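Phosphoglucomutase/phosphomannomutase family protein (Burkholderia thailandensis, PDB 3UW2) probably catalyses intramolecular phosphoryl transfer on phosphohexoses, as a metal-binding member of the phosphohexose mutase family. Local coordinates at residues Gln246-Lys251 with Gly271-Asp276; Glu220-Phe225 with Lys253-Glu258. One frame throughout, in Å; residues are numbered along the deposited sequence.

How the interactions relate
Both contacts belong to the second alpha/beta/alpha domain, where helix 246-254 lies against a four-stranded mixed sheet ordered 221-224, 197-200, 259-263, 270-273. Interaction 1 joins the body of the helix to one outermost strand, 270-273; interaction 2 joins the loop at its C-terminal end to the other, 221-224. Their centres are about 9 Å apart and their segments alternate along the chain: 220-225, 246-251, 253-258, 271-276. Lys-275 of interaction 1 links the two, its NZ lying 2.8 Å from Ala-257 O of interaction 2, a probable hydrogen bond. The single helix and its exit loop thus meet both edges of the sheet, away from the zinc site.

Interaction 1. Residues Gln246-Lys251 with Gly271-Asp276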
# COMPACT_ATOMS: atom_id res chain seq x y z
N GLN A 246 17.33 7.03 -7.16
CA GLN A 246 18.61 7.70 -7.40
C GLN A 246 18.42 9.07 -8.05
O GLN A 246 19.22 9.97 -7.78
CB GLN A 246 19.61 6.80 -8.15
CG GLN A 246 19.96 5.53 -7.36
CD GLN A 246 20.47 5.84 -5.96
OE1 GLN A 246 21.40 6.63 -5.82
NE2 GLN A 246 19.85 5.26 -4.93
N ASP A 247 17.35 9.26 -8.83
CA ASP A 247 17.04 10.56 -9.44
C ASP A 247 16.59 11.57 -8.42
O ASP A 247 16.99 12.75 -8.51
CB ASP A 247 15.97 10.46 -10.52
CG ASP A 247 16.46 9.69 -11.73
OD1 ASP A 247 17.42 10.15 -12.35
OD2 ASP A 247 15.96 8.59 -12.01
N VAL A 248 15.74 11.15 -7.47
CA VAL A 248 15.28 12.05 -6.41
C VAL A 248 16.53 12.46 -5.55
O VAL A 248 16.66 13.65 -5.16
CB VAL A 248 14.25 11.34 -5.47
CG1 VAL A 248 14.20 11.99 -4.09
CG2 VAL A 248 12.88 11.27 -6.13
N ILE A 249 17.45 11.53 -5.29
CA ILE A 249 18.61 11.81 -4.42
C ILE A 249 19.51 12.83 -5.14
O ILE A 249 19.99 13.81 -4.53
CB ILE A 249 19.40 10.52 -4.09
CG1 ILE A 249 18.69 9.68 -3.01
CG2 ILE A 249 20.89 10.80 -3.73
CD1 ILE A 249 19.16 8.24 -2.97
N ALA A 250 19.73 12.62 -6.44
CA ALA A 250 20.58 13.51 -7.23
C ALA A 250 19.94 14.89 -7.32
O ALA A 250 20.64 15.89 -7.29
CB ALA A 250 20.86 12.93 -8.62
N LYS A 251 18.63 14.97 -7.48
CA LYS A 251 17.94 16.22 -7.57
C LYS A 251 17.98 17.03 -6.29
O LYS A 251 18.08 18.27 -6.34
CB LYS A 251 16.47 15.98 -7.97
CG LYS A 251 15.82 17.14 -8.65
CD LYS A 251 16.61 17.63 -9.88
CE LYS A 251 16.18 16.93 -11.15
NZ LYS A 251 17.16 17.29 -12.24
N GLY A 271 7.39 6.96 -1.02
CA GLY A 271 8.82 6.91 -0.59
C GLY A 271 9.30 8.31 -0.22
O GLY A 271 8.92 9.29 -0.89
N VAL A 272 10.15 8.42 0.82
CA VAL A 272 10.58 9.70 1.41
C VAL A 272 12.08 9.65 1.53
O VAL A 272 12.64 8.71 2.11
CB VAL A 272 9.98 9.91 2.86
CG1 VAL A 272 10.55 11.18 3.52
CG2 VAL A 272 8.45 9.94 2.83
N VAL A 273 12.71 10.67 0.96
CA VAL A 273 14.17 10.83 0.95
C VAL A 273 14.53 12.20 1.57
O VAL A 273 13.94 13.23 1.24
CB VAL A 273 14.74 10.80 -0.53
CG1 VAL A 273 16.28 10.92 -0.58
CG2 VAL A 273 14.34 9.51 -1.25
N THR A 274 15.52 12.20 2.45
CA THR A 274 16.03 13.44 2.99
C THR A 274 16.98 14.19 2.03
O THR A 274 17.42 13.65 1.01
CB THR A 274 16.78 13.23 4.34
OG1 THR A 274 17.96 12.46 4.09
CG2 THR A 274 15.85 12.48 5.34
N LYS A 275 17.29 15.43 2.40
CA LYS A 275 18.14 16.33 1.68
C LYS A 275 19.51 15.66 1.45
O LYS A 275 20.08 15.71 0.33
CB LYS A 275 18.33 17.61 2.53
CG LYS A 275 19.24 18.71 1.94
CD LYS A 275 18.62 19.37 0.69
CE LYS A 275 19.59 20.42 0.08
NZ LYS A 275 19.03 20.76 -1.27
N ASP A 276 20.04 15.08 2.53
CA ASP A 276 21.28 14.34 2.47
C ASP A 276 21.17 12.89 1.95
O ASP A 276 22.11 12.10 2.14
CB ASP A 276 22.03 14.42 3.81
CG ASP A 276 21.23 13.81 5.00
OD1 ASP A 276 19.99 13.75 4.99
OD2 ASP A 276 21.88 13.42 5.98
O HOH W 1 20.45 13.85 -1.61
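Helix 246-254 packs on one face of the mixed sheet of the second alpha/beta/alpha domain, and here it meets the outermost strand 270-273 through Val-248, Ile-249 and Val-273. Val-273 points at the helix from the strand and offers a different methyl to each partner. Its CG2 lies 3.8 Å from CG1 of Val-248, the two valines sliding past each other in opposite directions. Its CG1 approaches the methylene CG1 of Ile-249 at 3.6 Å, and there the side chains cross at about a right angle. The rotamer of Val-273 decides which methyl goes where: CG1 stands anti to the backbone N (chi1 -178°), while CG2 falls beside that nitrogen. The closest pair of CA atoms, those of Ile-249 and Val-273, is 7.0 Å apart.

In this layered fold the strand runs antiparallel to its neighbour 259-263, and Val-273 hydrogen-bonds through its backbone to Gly-260. Val-248 also reaches inward to Val-198 and Leu-224, so the valine pair continues a layer of apolar side chains beneath the helix. No direct hydrogen bond joins the segments. A water bridges them instead, donating to Ile-249 O at 3.0 Å and to Lys-275 O at 2.7 Å. Further along the segment, Thr-274 OG1 donates to Asp-276 OD1 over 2.6 Å, meeting the carboxylate on its anti side and 34° out of plane.

Interaction 2. Residues Glu220-Phe225 with Lys253-Glu258; sequences ELVELF and KATDAE
Val-222 overlaps the loop that leaves helix 246-254, its CG2 methyl set against both Thr-255 and Ala-257. The hydroxyl oxygen OG1 of Thr-255 lies 4.1 Å from CG2 of Val-222, with the two side chains reaching toward each other tip to tip. The same methyl stands 4.2 Å from CB of Ala-257, an apolar contact. With CG1 anti to the backbone N (chi1 -172°), CG2 is the branch of Val-222 beside that nitrogen and the one that meets the loop. The nearest CA atoms across the contact, those of Val-222 and Ala-257, are 7.2 Å apart.

Strand 221-224 is an outermost strand of the domain's mixed sheet, running parallel to 197-200, with backbone hydrogen bonds from Val-222 to Leu-197 and Val-199. The loop takes the chain from the helix into strand 259-263, the last leg of a beta-alpha-beta crossover from strand 221-224; Ala-257 also packs on Val-198. On Thr-255, OG1 sits between the backbone N and the carbonyl carbon (chi1 67°). It is hydrogen-bonded to Lys-251 O in the last turn of the helix and receives a weak bond from Ala-257 N, 3.4 Å away with an N-H...O angle of 164°. The hydroxyl's polar partners thus lie in the helix and its exit loop, one of them weakly bonded, and toward Val-222 it makes a van der Waals contact only.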
# COMPACT_ATOMS: atom_id res chain seq x y z
N GLU A 220 6.45 24.66 -3.59
CA GLU A 220 7.19 24.68 -4.86
C GLU A 220 7.76 23.30 -5.13
O GLU A 220 8.21 22.62 -4.21
CB GLU A 220 8.32 25.73 -4.86
CG GLU A 220 7.83 27.10 -5.26
CD GLU A 220 8.94 28.15 -5.19
OE1 GLU A 220 8.66 29.27 -4.68
OE2 GLU A 220 10.09 27.83 -5.65
N LEU A 221 7.72 22.88 -6.38
CA LEU A 221 8.03 21.49 -6.73
C LEU A 221 9.16 21.42 -7.72
O LEU A 221 9.26 22.28 -8.57
CB LEU A 221 6.80 20.84 -7.32
CG LEU A 221 5.54 20.86 -6.47
CD1 LEU A 221 4.50 20.02 -7.22
CD2 LEU A 221 5.71 20.34 -5.04
N VAL A 222 10.06 20.46 -7.54
CA VAL A 222 10.94 20.11 -8.61
C VAL A 222 10.41 18.75 -9.08
O VAL A 222 10.51 17.77 -8.37
CB VAL A 222 12.43 19.98 -8.21
CG1 VAL A 222 13.19 19.82 -9.51
CG2 VAL A 222 12.94 21.20 -7.47
N GLU A 223 9.82 18.71 -10.27
CA GLU A 223 9.17 17.51 -10.75
C GLU A 223 10.10 16.53 -11.51
O GLU A 223 10.91 16.93 -12.40
CB GLU A 223 8.00 17.94 -11.64
CG GLU A 223 7.00 18.82 -10.88
CD GLU A 223 5.77 19.18 -11.67
OE1 GLU A 223 5.31 18.38 -12.52
OE2 GLU A 223 5.21 20.26 -11.42
N LEU A 224 9.91 15.25 -11.23
CA LEU A 224 10.60 14.20 -11.95
C LEU A 224 9.58 13.22 -12.50
O LEU A 224 8.84 12.62 -11.73
CB LEU A 224 11.59 13.44 -11.03
CG LEU A 224 12.90 14.16 -10.69
CD1 LEU A 224 13.51 13.48 -9.44
CD2 LEU A 224 13.85 14.19 -11.88
N PHE A 225 9.51 13.09 -13.83
CA PHE A 225 8.68 12.05 -14.49
C PHE A 225 7.20 12.11 -14.03
O PHE A 225 6.61 11.09 -13.64
CB PHE A 225 9.27 10.63 -14.27
CG PHE A 225 10.75 10.63 -14.27
CD1 PHE A 225 11.47 11.09 -15.39
CD2 PHE A 225 11.47 10.15 -13.17
CE1 PHE A 225 12.87 11.11 -15.39
CE2 PHE A 225 12.87 10.18 -13.17
CZ PHE A 225 13.58 10.65 -14.27
N LYS A 253 20.51 16.86 -4.26
CA LYS A 253 21.90 17.42 -4.19
C LYS A 253 22.02 18.65 -5.07
O LYS A 253 22.76 19.55 -4.76
CB LYS A 253 23.00 16.40 -4.57
CG LYS A 253 23.25 15.31 -3.53
CD LYS A 253 24.27 14.24 -3.96
CE LYS A 253 24.04 12.90 -3.22
NZ LYS A 253 23.40 12.99 -1.84
N ALA A 254 21.28 18.69 -6.19
CA ALA A 254 21.56 19.69 -7.21
C ALA A 254 20.62 20.90 -7.21
O ALA A 254 20.77 21.78 -8.04
CB ALA A 254 21.62 19.04 -8.57
N THR A 255 19.64 20.93 -6.31
CA THR A 255 18.67 22.03 -6.22
C THR A 255 18.54 22.47 -4.74
O THR A 255 19.09 21.81 -3.87
CB THR A 255 17.28 21.60 -6.74
OG1 THR A 255 16.68 20.60 -5.87
CG2 THR A 255 17.37 21.05 -8.19
N ASP A 256 17.79 23.53 -4.45
CA ASP A 256 17.53 23.89 -3.06
C ASP A 256 16.22 23.28 -2.47
O ASP A 256 15.68 23.81 -1.47
CB ASP A 256 17.51 25.41 -2.90
CG ASP A 256 16.45 26.07 -3.75
OD1 ASP A 256 15.71 25.37 -4.49
OD2 ASP A 256 16.36 27.33 -3.68
N ALA A 257 15.71 22.21 -3.09
CA ALA A 257 14.56 21.54 -2.53
C ALA A 257 15.01 20.96 -1.21
O ALA A 257 16.22 20.70 -1.02
CB ALA A 257 14.04 20.46 -3.47
N GLU A 258 14.06 20.73 -0.32
CA GLU A 258 14.39 20.27 1.07
C GLU A 258 14.14 18.78 1.28
O GLU A 258 14.86 18.16 2.03
CB GLU A 258 13.51 20.98 2.10
CG GLU A 258 13.58 22.50 2.05
CD GLU A 258 12.87 23.15 3.25
OE1 GLU A 258 13.13 22.76 4.39
OE2 GLU A 258 12.04 24.06 3.04